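Local coordinates for Rv3651-like N-terminal domain-containing protein (Mycobacterium tuberculosis, PDB 4Q6U) that is of unknown function but combines a GAF-like and two PAS-like domains, consistent with a role as a mycobacterial sensor protein, at residues E135-T139 / Y140-F144; F263-W266 / R267-A270; T121-P124 / E125-T128; K112-L115 / T116-V119. One frame throughout, in Å; residues are numbered along the deposited sequence.

Contact 1. Residues E135-T139 / Y140-F144; sequences EVEIT and YGRAF
Between Ile138 and Arg142 the loop doubles back: Gly141 has a positive phi (65°) where the chain turns, and the Arg142 side chain runs back to Ile138 and Glu137. Arg142 carries most of the contact. Its chain leaves with CG beside the backbone N, stays extended through chi2 and bends at chi3 (63°), which turns the guanidinium edge toward Ile138 and Glu137. Arg142 NH1 gives a good hydrogen bond to Ile138 O (2.9 Å), the acceptor lying close to the guanidinium plane. Arg142 NH1 also reaches Glu137 OE1 at 3.3 Å, a salt bridge whose hydrogen bond is weak, with OE1 at the guanidinium edge and the two planes 64° apart. A water bridges the two groups, donating to Glu137 OE1 and accepting from Arg142 NH2 at 3.1 Å. Arg142 CD rests against Thr139 O (3.3 Å). Ile138 CG2 sits over the centre of one face of the Tyr140 ring, a CH-pi contact with the methyl 4.2 Å from the ring centroid. Arg142 NE forms salt bridges with Asp147 and Asp122. Carbonyl, carboxylates and water thus surround a buried guanidinium with acceptors; the positive charge is probably well compensated, and its rotation is fixed by bonds on several nitrogens at once, while the aromatic half of the turn remains a surface feature.

Contact 2. Residues F263-W266 / R267-A270; sequences FYDW and RRSA
Asp265 and Arg268 make the ionic part of this turn: Asp265 OD2 meets Arg268 NH1 at 2.9 Å in a salt bridge, the carboxylate and guanidinium planes nearly perpendicular at 80°. NH1 has a second partner in Gly304 O. The hydrogen bonds also centre on Asp265, which sits in the middle of an inverse gamma turn. With CG anti to the backbone N (chi1 -160°), its carboxylate lies over the following backbone, and Asp265 OD1 accepts from Arg268 N at 2.9 Å, met from above the carboxylate plane. A water adds a further link, donating to Asp265 OD1 and accepting from Arg267 N at 3.0 Å. Asp265 O accepts from Ser269 N (3.3 Å) and Ser269 OG (2.9 Å), which approach from opposite faces of the carbonyl plane. The apolar part is a CH-pi contact: Arg267 CG stands 3.3 Å from the centroid of the Trp266 six-membered ring, over one face, and Arg267 CD follows alongside at 3.9 Å from Trp266 CH2. The guanidinium is turned steeply from the indole, and its NE forms a salt bridge with Glu146. The turn lies in the long loop between strands 253-256 and 296-303: Arg268 and Ser269 pack on Pro303 at the end of the latter strand, and Trp266 meets Trp256 of the former edge-to-face.

Contact 3. Residues T121-P124 / E125-T128; sequences TDTP and ESLT
Ser126 OG has two partners at the start of the helix, donating to Asp122 OD2 at 2.8 Å and accepting from Thr123 N at 3.0 Å along an almost straight N-H line (178°). OG stands between the backbone N and the carbonyl carbon (chi1 81°), which points it back to Asp122 and Thr123. In return Thr123 OG1, at the N-cap, accepts from Ser126 N at 3.0 Å, so that the two residues form a capping box. The Asp122 carboxylate meets the serine hydroxyl on the anti side of OD2, 19° out of plane; it accepts the hydroxyl hydrogen, which leaves the oxygen to accept from Thr123 N. One step on, Thr123 O takes the first helical bond, from Leu127 N at 2.9 Å. Pro124 O follows with two donors, Thr128 N at 2.8 Å and Thr128 OG1 at 2.9 Å, which approach from opposite faces of the carbonyl plane. Leu127 CG lies across the Asp122 side chain, 4.0 Å from Asp122 CB. The cap joins strand 119-121 to helix 124-129. Thr123 OG1 is also hydrogen-bonded to Pro110 O, and Asp122 and Ser126 pack on Leu111 of strand 109-114. On the loop side, Asp122 OD1 forms a salt bridge with Arg142, while Ser126 O is tied to Asn213 of strand 206-215.

Contact 4. Residues K112-L115 / T116-V119; sequences KWDL and TRGV
A beta hairpin with a G1 bulge joins strands 109-114 and 119-121, Gly118 and Val119 together facing Asp114. Asp114 and Val119 form the antiparallel hydrogen-bonded pair, Asp114 N donating to Val119 O at 2.8 Å. In the same pair, Asp114 O takes two donors, Gly118 N at 2.7 Å along a bent line and Val119 N at 3.1 Å in the carbonyl plane. Gly118 adopts the left-handed conformation (phi 77°) of the first bulge residue. The Asp114 side chain binds the amides of the turn. With chi1 at -171°, its CG is swung away from the backbone N, and Asp114 OD1 accepts from Arg117 N at 2.9 Å, met from above the carboxylate plane, and from Thr116 N in a weak, bent Asx-turn bond of 3.0 Å. Asp114 OD2 instead touches the aliphatic part of the arginine, Arg117 CD at 3.2 Å, and accepts its hydrogen bond from His206 ND1. The Arg117 guanidinium stands almost perpendicular to the carboxylate and presents one face to Val119 CB, 3.8 Å above its plane. Strand 109-114 continues the sheet on its other side with strand 206-215, where Trp113 of the strand and Leu115 just after it bond through the backbone to Ala209 and Leu207. The same two side chains pack on helix 157-165, Trp113 on Val160 and Leu115 on Ala164.

How the contacts relate
Contacts 1, 3 and 4 belong to the middle, PAS-like region, and contact 2 to the C-terminal one. Contacts 4 and 3 follow each other along the chain: the hairpin begins strand 119-121 and the helix cap ends it. Contact 1, largely at the surface, leans on both, its arginine against the cap and Phe144 against Trp113 of the hairpin. The other three are partly buried. Contact 2 meets contact 1 through Ala143 and Ala270, and contact 4 through Val119, so these packing contacts join the two regions. Contacts 3 and 4 rely on backbone amides and short polar side chains, whereas 1 and 2 add arginine salt bridges, ordered water and CH-pi contacts.

Contact 1. Residues E135-T139 / Y140-F144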
ATOM      1  N   GLU B 135      21.862   8.028  24.525  1.00 74.95           N
ATOM      2  CA  GLU B 135      22.191   7.979  25.943  1.00 75.38           C
ATOM      3  C   GLU B 135      21.380   6.910  26.672  1.00 69.61           C
ATOM      4  O   GLU B 135      21.802   6.403  27.711  1.00 75.83           O
ATOM      5  CB  GLU B 135      21.959   9.347  26.593  1.00 77.02           C
ATOM      6  N   VAL B 136      20.216   6.569  26.128  1.00 61.04           N
ATOM      7  CA  VAL B 136      19.332   5.603  26.774  1.00 62.80           C
ATOM      8  C   VAL B 136      19.120   4.351  25.916  1.00 63.75           C
ATOM      9  O   VAL B 136      18.277   3.516  26.226  1.00 66.08           O
ATOM     10  CB  VAL B 136      17.961   6.231  27.100  1.00 64.43           C
ATOM     11  CG1 VAL B 136      17.316   5.528  28.293  1.00 68.37           C
ATOM     12  CG2 VAL B 136      18.120   7.709  27.401  1.00 67.03           C
ATOM     13  N   GLU B 137      19.893   4.213  24.842  1.00 66.90           N
ATOM     14  CA  GLU B 137      19.764   3.047  23.968  1.00 61.02           C
ATOM     15  C   GLU B 137      20.911   2.049  24.145  1.00 53.52           C
ATOM     16  O   GLU B 137      22.056   2.429  24.386  1.00 58.59           O
ATOM     17  CB  GLU B 137      19.690   3.477  22.501  1.00 51.32           C
ATOM     18  CG  GLU B 137      18.465   4.298  22.129  1.00 46.08           C
ATOM     19  CD  GLU B 137      17.194   3.476  22.058  1.00 48.18           C
ATOM     20  OE1 GLU B 137      17.264   2.270  21.735  1.00 45.31           O
ATOM     21  OE2 GLU B 137      16.114   4.041  22.326  1.00 54.02           O
ATOM     22  N   ILE B 138      20.582   0.769  24.012  1.00 41.65           N
ATOM     23  CA  ILE B 138      21.567  -0.299  23.971  1.00 46.97           C
ATOM     24  C   ILE B 138      21.898  -0.635  22.525  1.00 38.33           C
ATOM     25  O   ILE B 138      20.996  -0.858  21.721  1.00 33.63           O
ATOM     26  CB  ILE B 138      21.054  -1.561  24.682  1.00 46.13           C
ATOM     27  CG1 ILE B 138      20.842  -1.279  26.168  1.00 46.73           C
ATOM     28  CG2 ILE B 138      22.033  -2.713  24.508  1.00 43.77           C
ATOM     29  CD1 ILE B 138      20.144  -2.418  26.895  1.00 48.07           C
ATOM     30  N   THR B 139      23.186  -0.686  22.197  1.00 37.70           N
ATOM     31  CA  THR B 139      23.595  -0.906  20.813  1.00 36.88           C
ATOM     32  C   THR B 139      23.583  -2.374  20.378  1.00 37.73           C
ATOM     33  O   THR B 139      23.345  -2.669  19.204  1.00 32.82           O
ATOM     34  CB  THR B 139      25.002  -0.336  20.560  1.00 37.26           C
ATOM     35  OG1 THR B 139      25.924  -0.846  21.545  1.00 37.77           O
ATOM     36  CG2 THR B 139      24.959   1.182  20.631  1.00 35.10           C
ATOM     37  N   TYR B 140      23.838  -3.286  21.313  1.00 33.94           N
ATOM     38  CA  TYR B 140      23.968  -4.708  20.993  1.00 38.10           C
ATOM     39  C   TYR B 140      22.805  -5.546  21.518  1.00 36.43           C
ATOM     40  O   TYR B 140      22.065  -5.114  22.400  1.00 32.13           O
ATOM     41  CB  TYR B 140      25.287  -5.259  21.552  1.00 36.54           C
ATOM     42  CG  TYR B 140      25.422  -5.149  23.060  1.00 35.25           C
ATOM     43  CD1 TYR B 140      24.921  -6.141  23.899  1.00 40.06           C
ATOM     44  CD2 TYR B 140      26.052  -4.055  23.643  1.00 36.14           C
ATOM     45  CE1 TYR B 140      25.039  -6.048  25.275  1.00 41.80           C
ATOM     46  CE2 TYR B 140      26.179  -3.952  25.021  1.00 37.45           C
ATOM     47  CZ  TYR B 140      25.671  -4.953  25.827  1.00 42.42           C
ATOM     48  OH  TYR B 140      25.787  -4.855  27.192  1.00 47.13           O
ATOM     49  N   GLY B 141      22.649  -6.746  20.967  1.00 31.09           N
ATOM     50  CA  GLY B 141      21.626  -7.672  21.423  1.00 34.15           C
ATOM     51  C   GLY B 141      20.204  -7.192  21.179  1.00 32.40           C
ATOM     52  O   GLY B 141      19.284  -7.542  21.919  1.00 26.88           O
ATOM     53  N   ARG B 142      20.017  -6.399  20.125  1.00 26.72           N
ATOM     54  CA  ARG B 142      18.722  -5.794  19.830  1.00 25.33           C
ATOM     55  C   ARG B 142      17.829  -6.748  19.052  1.00 27.84           C
ATOM     56  O   ARG B 142      18.296  -7.456  18.159  1.00 26.61           O
ATOM     57  CB  ARG B 142      18.902  -4.490  19.023  1.00 27.49           C
ATOM     58  CG  ARG B 142      19.714  -3.403  19.733  1.00 30.72           C
ATOM     59  CD  ARG B 142      20.077  -2.247  18.782  1.00 27.35           C
ATOM     60  NE  ARG B 142      18.893  -1.553  18.279  1.00 30.48           N
ATOM     61  CZ  ARG B 142      18.174  -0.681  18.988  1.00 36.13           C
ATOM     62  NH1 ARG B 142      18.519  -0.390  20.237  1.00 29.80           N
ATOM     63  NH2 ARG B 142      17.110  -0.091  18.440  1.00 32.82           N
ATOM     64  N   ALA B 143      16.543  -6.773  19.393  1.00 28.73           N
ATOM     65  CA  ALA B 143      15.570  -7.463  18.561  1.00 24.39           C
ATOM     66  C   ALA B 143      15.374  -6.648  17.295  1.00 24.40           C
ATOM     67  O   ALA B 143      15.493  -5.413  17.318  1.00 29.02           O
ATOM     68  CB  ALA B 143      14.248  -7.649  19.297  1.00 23.98           C
ATOM     69  N   PHE B 144      15.093  -7.332  16.191  1.00 24.28           N
ATOM     70  CA  PHE B 144      14.774  -6.641  14.942  1.00 25.11           C
ATOM     71  C   PHE B 144      13.630  -5.655  15.178  1.00 28.66           C
ATOM     72  O   PHE B 144      13.605  -4.573  14.600  1.00 25.79           O
ATOM     73  CB  PHE B 144      14.395  -7.635  13.833  1.00 27.44           C
ATOM     74  CG  PHE B 144      15.505  -8.571  13.432  1.00 32.37           C
ATOM     75  CD1 PHE B 144      16.831  -8.284  13.723  1.00 29.38           C
ATOM     76  CD2 PHE B 144      15.215  -9.752  12.761  1.00 28.51           C
ATOM     77  CE1 PHE B 144      17.854  -9.151  13.352  1.00 31.30           C
ATOM     78  CE2 PHE B 144      16.228 -10.623  12.379  1.00 26.32           C
ATOM     79  CZ  PHE B 144      17.555 -10.323  12.673  1.00 29.00           C
TER
HETATM   80  O   HOH W   1      15.290   1.382  20.469  1.00 38.62           O

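Contact 2. Residues F263-W266 / R267-A270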
ATOM      1  N   PHE B 263       4.248  -7.866  29.031  1.00 49.70           N
ATOM      2  CA  PHE B 263       3.931  -9.137  29.700  1.00 51.99           C
ATOM      3  C   PHE B 263       5.185  -9.961  29.909  1.00 44.09           C
ATOM      4  O   PHE B 263       5.313 -10.654  30.912  1.00 41.37           O
ATOM      5  CB  PHE B 263       2.939 -10.003  28.907  1.00 48.68           C
ATOM      6  CG  PHE B 263       1.752  -9.272  28.387  1.00 45.32           C
ATOM      7  CD1 PHE B 263       1.202  -8.210  29.080  1.00 51.84           C
ATOM      8  CD2 PHE B 263       1.181  -9.658  27.186  1.00 44.68           C
ATOM      9  CE1 PHE B 263       0.105  -7.536  28.574  1.00 58.82           C
ATOM     10  CE2 PHE B 263       0.094  -8.993  26.677  1.00 53.53           C
ATOM     11  CZ  PHE B 263      -0.451  -7.930  27.372  1.00 62.44           C
ATOM     12  N   TYR B 264       6.099  -9.914  28.944  1.00 37.34           N
ATOM     13  CA  TYR B 264       7.301 -10.735  29.035  1.00 38.71           C
ATOM     14  C   TYR B 264       8.529  -9.974  28.510  1.00 38.49           C
ATOM     15  O   TYR B 264       8.399  -8.939  27.865  1.00 35.05           O
ATOM     16  CB  TYR B 264       7.094 -12.056  28.281  1.00 37.02           C
ATOM     17  CG  TYR B 264       7.200 -11.965  26.763  1.00 36.37           C
ATOM     18  CD1 TYR B 264       6.155 -11.473  25.994  1.00 36.97           C
ATOM     19  CD2 TYR B 264       8.340 -12.400  26.106  1.00 37.04           C
ATOM     20  CE1 TYR B 264       6.262 -11.403  24.612  1.00 35.94           C
ATOM     21  CE2 TYR B 264       8.453 -12.332  24.728  1.00 34.61           C
ATOM     22  CZ  TYR B 264       7.416 -11.839  23.987  1.00 32.44           C
ATOM     23  OH  TYR B 264       7.541 -11.780  22.619  1.00 40.51           O
ATOM     24  N   ASP B 265       9.719 -10.483  28.809  1.00 39.24           N
ATOM     25  CA  ASP B 265      10.952  -9.773  28.480  1.00 33.63           C
ATOM     26  C   ASP B 265      11.440 -10.157  27.092  1.00 33.46           C
ATOM     27  O   ASP B 265      12.393 -10.930  26.951  1.00 35.37           O
ATOM     28  CB  ASP B 265      12.035 -10.063  29.534  1.00 34.71           C
ATOM     29  CG  ASP B 265      13.147  -9.018  29.538  1.00 41.40           C
ATOM     30  OD1 ASP B 265      13.292  -8.278  28.541  1.00 33.70           O
ATOM     31  OD2 ASP B 265      13.887  -8.943  30.536  1.00 45.46           O
ATOM     32  N   TRP B 266      10.782  -9.608  26.070  1.00 30.93           N
ATOM     33  CA  TRP B 266      11.156  -9.849  24.683  1.00 31.73           C
ATOM     34  C   TRP B 266      12.497  -9.197  24.337  1.00 33.07           C
ATOM     35  O   TRP B 266      13.202  -9.671  23.449  1.00 29.46           O
ATOM     36  CB  TRP B 266      10.054  -9.341  23.723  1.00 33.20           C
ATOM     37  CG  TRP B 266       9.721  -7.890  23.900  1.00 35.88           C
ATOM     38  CD1 TRP B 266       8.862  -7.346  24.817  1.00 35.61           C
ATOM     39  CD2 TRP B 266      10.242  -6.794  23.141  1.00 32.15           C
ATOM     40  NE1 TRP B 266       8.826  -5.978  24.679  1.00 31.47           N
ATOM     41  CE2 TRP B 266       9.656  -5.616  23.654  1.00 31.53           C
ATOM     42  CE3 TRP B 266      11.144  -6.695  22.076  1.00 32.37           C
ATOM     43  CZ2 TRP B 266       9.954  -4.348  23.140  1.00 34.15           C
ATOM     44  CZ3 TRP B 266      11.429  -5.432  21.558  1.00 28.64           C
ATOM     45  CH2 TRP B 266      10.839  -4.280  22.098  1.00 26.44           C
ATOM     46  N   ARG B 267      12.856  -8.126  25.041  1.00 26.85           N
ATOM     47  CA  ARG B 267      14.111  -7.424  24.735  1.00 28.80           C
ATOM     48  C   ARG B 267      15.338  -8.208  25.206  1.00 29.70           C
ATOM     49  O   ARG B 267      16.295  -8.391  24.450  1.00 29.69           O
ATOM     50  CB  ARG B 267      14.103  -6.022  25.353  1.00 32.88           C
ATOM     51  CG  ARG B 267      13.194  -5.044  24.594  1.00 35.38           C
ATOM     52  CD  ARG B 267      13.268  -3.620  25.135  1.00 42.79           C
ATOM     53  NE  ARG B 267      14.624  -3.082  25.080  1.00 46.17           N
ATOM     54  CZ  ARG B 267      15.361  -2.817  26.153  1.00 48.97           C
ATOM     55  NH1 ARG B 267      14.864  -3.021  27.362  1.00 50.48           N
ATOM     56  NH2 ARG B 267      16.589  -2.341  26.018  1.00 41.68           N
ATOM     57  N   ARG B 268      15.306  -8.682  26.443  1.00 30.94           N
ATOM     58  CA  ARG B 268      16.434  -9.455  26.978  1.00 32.09           C
ATOM     59  C   ARG B 268      16.591 -10.773  26.224  1.00 33.08           C
ATOM     60  O   ARG B 268      17.708 -11.199  25.924  1.00 31.95           O
ATOM     61  CB  ARG B 268      16.243  -9.730  28.465  1.00 31.13           C
ATOM     62  CG  ARG B 268      17.453 -10.397  29.143  1.00 38.81           C
ATOM     63  CD  ARG B 268      17.075 -10.943  30.499  1.00 45.15           C
ATOM     64  NE  ARG B 268      16.346 -12.208  30.384  1.00 68.01           N
ATOM     65  CZ  ARG B 268      15.158 -12.447  30.935  1.00 80.47           C
ATOM     66  NH1 ARG B 268      14.554 -11.509  31.654  1.00 81.26           N
ATOM     67  NH2 ARG B 268      14.576 -13.631  30.771  1.00 80.90           N
ATOM     68  N   SER B 269      15.468 -11.420  25.913  1.00 28.73           N
ATOM     69  CA  SER B 269      15.539 -12.754  25.327  1.00 35.72           C
ATOM     70  C   SER B 269      15.771 -12.712  23.811  1.00 31.54           C
ATOM     71  O   SER B 269      15.885 -13.758  23.175  1.00 28.78           O
ATOM     72  CB  SER B 269      14.272 -13.560  25.659  1.00 33.88           C
ATOM     73  OG  SER B 269      13.123 -12.977  25.060  1.00 32.27           O
ATOM     74  N   ALA B 270      15.875 -11.516  23.234  1.00 30.44           N
ATOM     75  CA  ALA B 270      16.189 -11.412  21.812  1.00 34.88           C
ATOM     76  C   ALA B 270      17.552 -12.046  21.530  1.00 34.61           C
ATOM     77  O   ALA B 270      17.714 -12.787  20.557  1.00 28.65           O
ATOM     78  CB  ALA B 270      16.173  -9.965  21.355  1.00 28.29           C
TER
HETATM   79  O   HOH W   2      11.456  -6.545  27.161  1.00 39.03           O

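Contact 3. Residues T121-P124 / E125-T128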
ATOM      1  N   THR B 121      22.771  -5.473  15.678  1.00 33.60           N
ATOM      2  CA  THR B 121      23.802  -4.701  16.333  1.00 29.85           C
ATOM      3  C   THR B 121      23.774  -3.325  15.676  1.00 36.47           C
ATOM      4  O   THR B 121      23.984  -3.212  14.461  1.00 29.85           O
ATOM      5  CB  THR B 121      25.176  -5.362  16.175  1.00 31.50           C
ATOM      6  OG1 THR B 121      25.053  -6.756  16.481  1.00 31.81           O
ATOM      7  CG2 THR B 121      26.226  -4.712  17.099  1.00 37.55           C
ATOM      8  N   ASP B 122      23.462  -2.291  16.453  1.00 29.65           N
ATOM      9  CA  ASP B 122      23.463  -0.927  15.907  1.00 33.25           C
ATOM     10  C   ASP B 122      24.677  -0.175  16.393  1.00 33.33           C
ATOM     11  O   ASP B 122      25.548  -0.758  17.043  1.00 32.47           O
ATOM     12  CB  ASP B 122      22.205  -0.164  16.302  1.00 31.27           C
ATOM     13  CG  ASP B 122      21.016  -0.529  15.446  1.00 37.87           C
ATOM     14  OD1 ASP B 122      20.554  -1.678  15.566  1.00 37.75           O
ATOM     15  OD2 ASP B 122      20.556   0.326  14.657  1.00 35.79           O
ATOM     16  N   THR B 123      24.713   1.119  16.080  1.00 31.82           N
ATOM     17  CA  THR B 123      25.763   2.033  16.545  1.00 33.49           C
ATOM     18  C   THR B 123      25.095   3.292  17.103  1.00 33.58           C
ATOM     19  O   THR B 123      23.918   3.530  16.828  1.00 37.48           O
ATOM     20  CB  THR B 123      26.734   2.417  15.405  1.00 42.61           C
ATOM     21  OG1 THR B 123      25.995   2.970  14.310  1.00 42.49           O
ATOM     22  CG2 THR B 123      27.505   1.200  14.917  1.00 48.52           C
ATOM     23  N   PRO B 124      25.821   4.085  17.909  1.00 38.77           N
ATOM     24  CA  PRO B 124      25.308   5.405  18.297  1.00 38.26           C
ATOM     25  C   PRO B 124      24.852   6.224  17.087  1.00 36.34           C
ATOM     26  O   PRO B 124      23.809   6.884  17.123  1.00 39.55           O
ATOM     27  CB  PRO B 124      26.520   6.058  18.975  1.00 40.82           C
ATOM     28  CG  PRO B 124      27.244   4.898  19.588  1.00 48.13           C
ATOM     29  CD  PRO B 124      27.065   3.746  18.630  1.00 46.08           C
ATOM     30  N   GLU B 125      25.633   6.161  16.016  1.00 36.62           N
ATOM     31  CA  GLU B 125      25.312   6.872  14.789  1.00 36.00           C
ATOM     32  C   GLU B 125      24.008   6.361  14.158  1.00 33.64           C
ATOM     33  O   GLU B 125      23.133   7.157  13.793  1.00 35.61           O
ATOM     34  CB  GLU B 125      26.476   6.760  13.799  1.00 39.13           C
ATOM     35  CG  GLU B 125      27.742   7.539  14.206  1.00 44.25           C
ATOM     36  CD  GLU B 125      28.559   6.850  15.292  1.00 52.93           C
ATOM     37  OE1 GLU B 125      28.338   5.643  15.552  1.00 43.54           O
ATOM     38  OE2 GLU B 125      29.426   7.524  15.886  1.00 53.19           O
ATOM     39  N   SER B 126      23.860   5.044  14.035  1.00 32.55           N
ATOM     40  CA  SER B 126      22.659   4.507  13.385  1.00 36.66           C
ATOM     41  C   SER B 126      21.410   4.774  14.232  1.00 38.33           C
ATOM     42  O   SER B 126      20.313   5.010  13.705  1.00 34.43           O
ATOM     43  CB  SER B 126      22.815   3.009  13.107  1.00 30.47           C
ATOM     44  OG  SER B 126      22.559   2.205  14.259  1.00 34.95           O
ATOM     45  N   LEU B 127      21.593   4.774  15.546  1.00 34.48           N
ATOM     46  CA  LEU B 127      20.506   5.041  16.478  1.00 38.60           C
ATOM     47  C   LEU B 127      20.103   6.510  16.453  1.00 36.14           C
ATOM     48  O   LEU B 127      18.915   6.835  16.424  1.00 42.93           O
ATOM     49  CB  LEU B 127      20.911   4.625  17.896  1.00 33.77           C
ATOM     50  CG  LEU B 127      20.948   3.115  18.122  1.00 32.04           C
ATOM     51  CD1 LEU B 127      21.504   2.818  19.499  1.00 42.58           C
ATOM     52  CD2 LEU B 127      19.568   2.505  17.961  1.00 28.91           C
ATOM     53  N   THR B 128      21.096   7.393  16.449  1.00 35.11           N
ATOM     54  CA  THR B 128      20.838   8.827  16.371  1.00 33.89           C
ATOM     55  C   THR B 128      20.120   9.194  15.078  1.00 45.35           C
ATOM     56  O   THR B 128      19.126   9.923  15.104  1.00 42.89           O
ATOM     57  CB  THR B 128      22.133   9.638  16.468  1.00 43.17           C
ATOM     58  OG1 THR B 128      22.671   9.496  17.783  1.00 42.56           O
ATOM     59  CG2 THR B 128      21.862  11.113  16.192  1.00 51.42           C
TER

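Contact 4. Residues K112-L115 / T116-V119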
ATOM      1  N   LYS B 112      24.011  -3.858  11.557  1.00 32.11           N
ATOM      2  CA  LYS B 112      23.856  -5.155  10.931  1.00 30.11           C
ATOM      3  C   LYS B 112      22.771  -5.950  11.626  1.00 35.04           C
ATOM      4  O   LYS B 112      22.501  -5.762  12.820  1.00 30.04           O
ATOM      5  CB  LYS B 112      25.168  -5.948  10.945  1.00 31.69           C
ATOM      6  CG  LYS B 112      25.657  -6.319  12.326  1.00 32.33           C
ATOM      7  CD  LYS B 112      26.957  -7.126  12.257  1.00 36.73           C
ATOM      8  CE  LYS B 112      27.451  -7.518  13.645  1.00 36.14           C
ATOM      9  NZ  LYS B 112      28.762  -8.225  13.548  1.00 40.64           N
ATOM     10  N   TRP B 113      22.138  -6.818  10.848  1.00 31.49           N
ATOM     11  CA  TRP B 113      21.198  -7.796  11.367  1.00 32.96           C
ATOM     12  C   TRP B 113      21.809  -9.166  11.124  1.00 34.93           C
ATOM     13  O   TRP B 113      22.077  -9.526   9.972  1.00 34.08           O
ATOM     14  CB  TRP B 113      19.831  -7.688  10.680  1.00 31.03           C
ATOM     15  CG  TRP B 113      19.002  -6.528  11.126  1.00 30.10           C
ATOM     16  CD1 TRP B 113      19.414  -5.451  11.857  1.00 36.09           C
ATOM     17  CD2 TRP B 113      17.604  -6.338  10.884  1.00 29.67           C
ATOM     18  NE1 TRP B 113      18.353  -4.595  12.076  1.00 30.76           N
ATOM     19  CE2 TRP B 113      17.234  -5.121  11.490  1.00 29.75           C
ATOM     20  CE3 TRP B 113      16.625  -7.085  10.211  1.00 28.66           C
ATOM     21  CZ2 TRP B 113      15.923  -4.625  11.439  1.00 35.79           C
ATOM     22  CZ3 TRP B 113      15.328  -6.593  10.164  1.00 28.00           C
ATOM     23  CH2 TRP B 113      14.989  -5.373  10.773  1.00 27.63           C
ATOM     24  N   ASP B 114      22.078  -9.911  12.197  1.00 32.35           N
ATOM     25  CA  ASP B 114      22.468 -11.311  12.041  1.00 33.24           C
ATOM     26  C   ASP B 114      21.184 -12.128  11.921  1.00 30.40           C
ATOM     27  O   ASP B 114      20.476 -12.324  12.906  1.00 33.13           O
ATOM     28  CB  ASP B 114      23.328 -11.793  13.216  1.00 45.40           C
ATOM     29  CG  ASP B 114      23.928 -13.183  12.983  1.00 54.43           C
ATOM     30  OD1 ASP B 114      23.240 -14.052  12.401  1.00 43.54           O
ATOM     31  OD2 ASP B 114      25.095 -13.412  13.383  1.00 56.95           O
ATOM     32  N   LEU B 115      20.880 -12.584  10.707  1.00 36.73           N
ATOM     33  CA  LEU B 115      19.626 -13.301  10.452  1.00 38.68           C
ATOM     34  C   LEU B 115      19.656 -14.715  11.021  1.00 36.02           C
ATOM     35  O   LEU B 115      18.620 -15.294  11.317  1.00 37.07           O
ATOM     36  CB  LEU B 115      19.338 -13.357   8.953  1.00 43.47           C
ATOM     37  CG  LEU B 115      19.331 -11.984   8.287  1.00 47.18           C
ATOM     38  CD1 LEU B 115      19.081 -12.104   6.791  1.00 52.19           C
ATOM     39  CD2 LEU B 115      18.298 -11.097   8.962  1.00 40.82           C
ATOM     40  N   THR B 116      20.849 -15.268  11.173  1.00 43.12           N
ATOM     41  CA  THR B 116      20.977 -16.604  11.748  1.00 51.47           C
ATOM     42  C   THR B 116      20.717 -16.555  13.252  1.00 49.14           C
ATOM     43  O   THR B 116      20.033 -17.414  13.794  1.00 49.49           O
ATOM     44  CB  THR B 116      22.362 -17.213  11.481  1.00 53.42           C
ATOM     45  OG1 THR B 116      22.606 -17.256  10.070  1.00 50.75           O
ATOM     46  CG2 THR B 116      22.443 -18.628  12.052  1.00 53.64           C
ATOM     47  N   ARG B 117      21.259 -15.539  13.920  1.00 45.96           N
ATOM     48  CA  ARG B 117      21.016 -15.344  15.349  1.00 41.30           C
ATOM     49  C   ARG B 117      19.646 -14.735  15.610  1.00 39.09           C
ATOM     50  O   ARG B 117      19.031 -14.966  16.651  1.00 36.18           O
ATOM     51  CB  ARG B 117      22.094 -14.444  15.960  1.00 45.51           C
ATOM     52  CG  ARG B 117      23.499 -15.010  15.924  1.00 56.46           C
ATOM     53  CD  ARG B 117      24.506 -13.990  16.454  1.00 61.50           C
ATOM     54  NE  ARG B 117      24.229 -13.620  17.839  1.00 62.17           N
ATOM     55  CZ  ARG B 117      24.373 -12.395  18.336  1.00 55.67           C
ATOM     56  NH1 ARG B 117      24.793 -11.397  17.565  1.00 54.56           N
ATOM     57  NH2 ARG B 117      24.089 -12.163  19.610  1.00 49.76           N
ATOM     58  N   GLY B 118      19.169 -13.937  14.661  1.00 31.30           N
ATOM     59  CA  GLY B 118      17.966 -13.168  14.875  1.00 26.29           C
ATOM     60  C   GLY B 118      18.241 -11.959  15.751  1.00 35.36           C
ATOM     61  O   GLY B 118      17.375 -11.546  16.523  1.00 26.90           O
ATOM     62  N   VAL B 119      19.442 -11.378  15.619  1.00 27.08           N
ATOM     63  CA  VAL B 119      19.857 -10.298  16.506  1.00 33.14           C
ATOM     64  C   VAL B 119      20.507  -9.134  15.740  1.00 32.35           C
ATOM     65  O   VAL B 119      21.289  -9.346  14.820  1.00 30.01           O
ATOM     66  CB  VAL B 119      20.847 -10.824  17.586  1.00 36.70           C
ATOM     67  CG1 VAL B 119      21.416  -9.686  18.418  1.00 28.37           C
ATOM     68  CG2 VAL B 119      20.169 -11.861  18.487  1.00 40.00           C
TER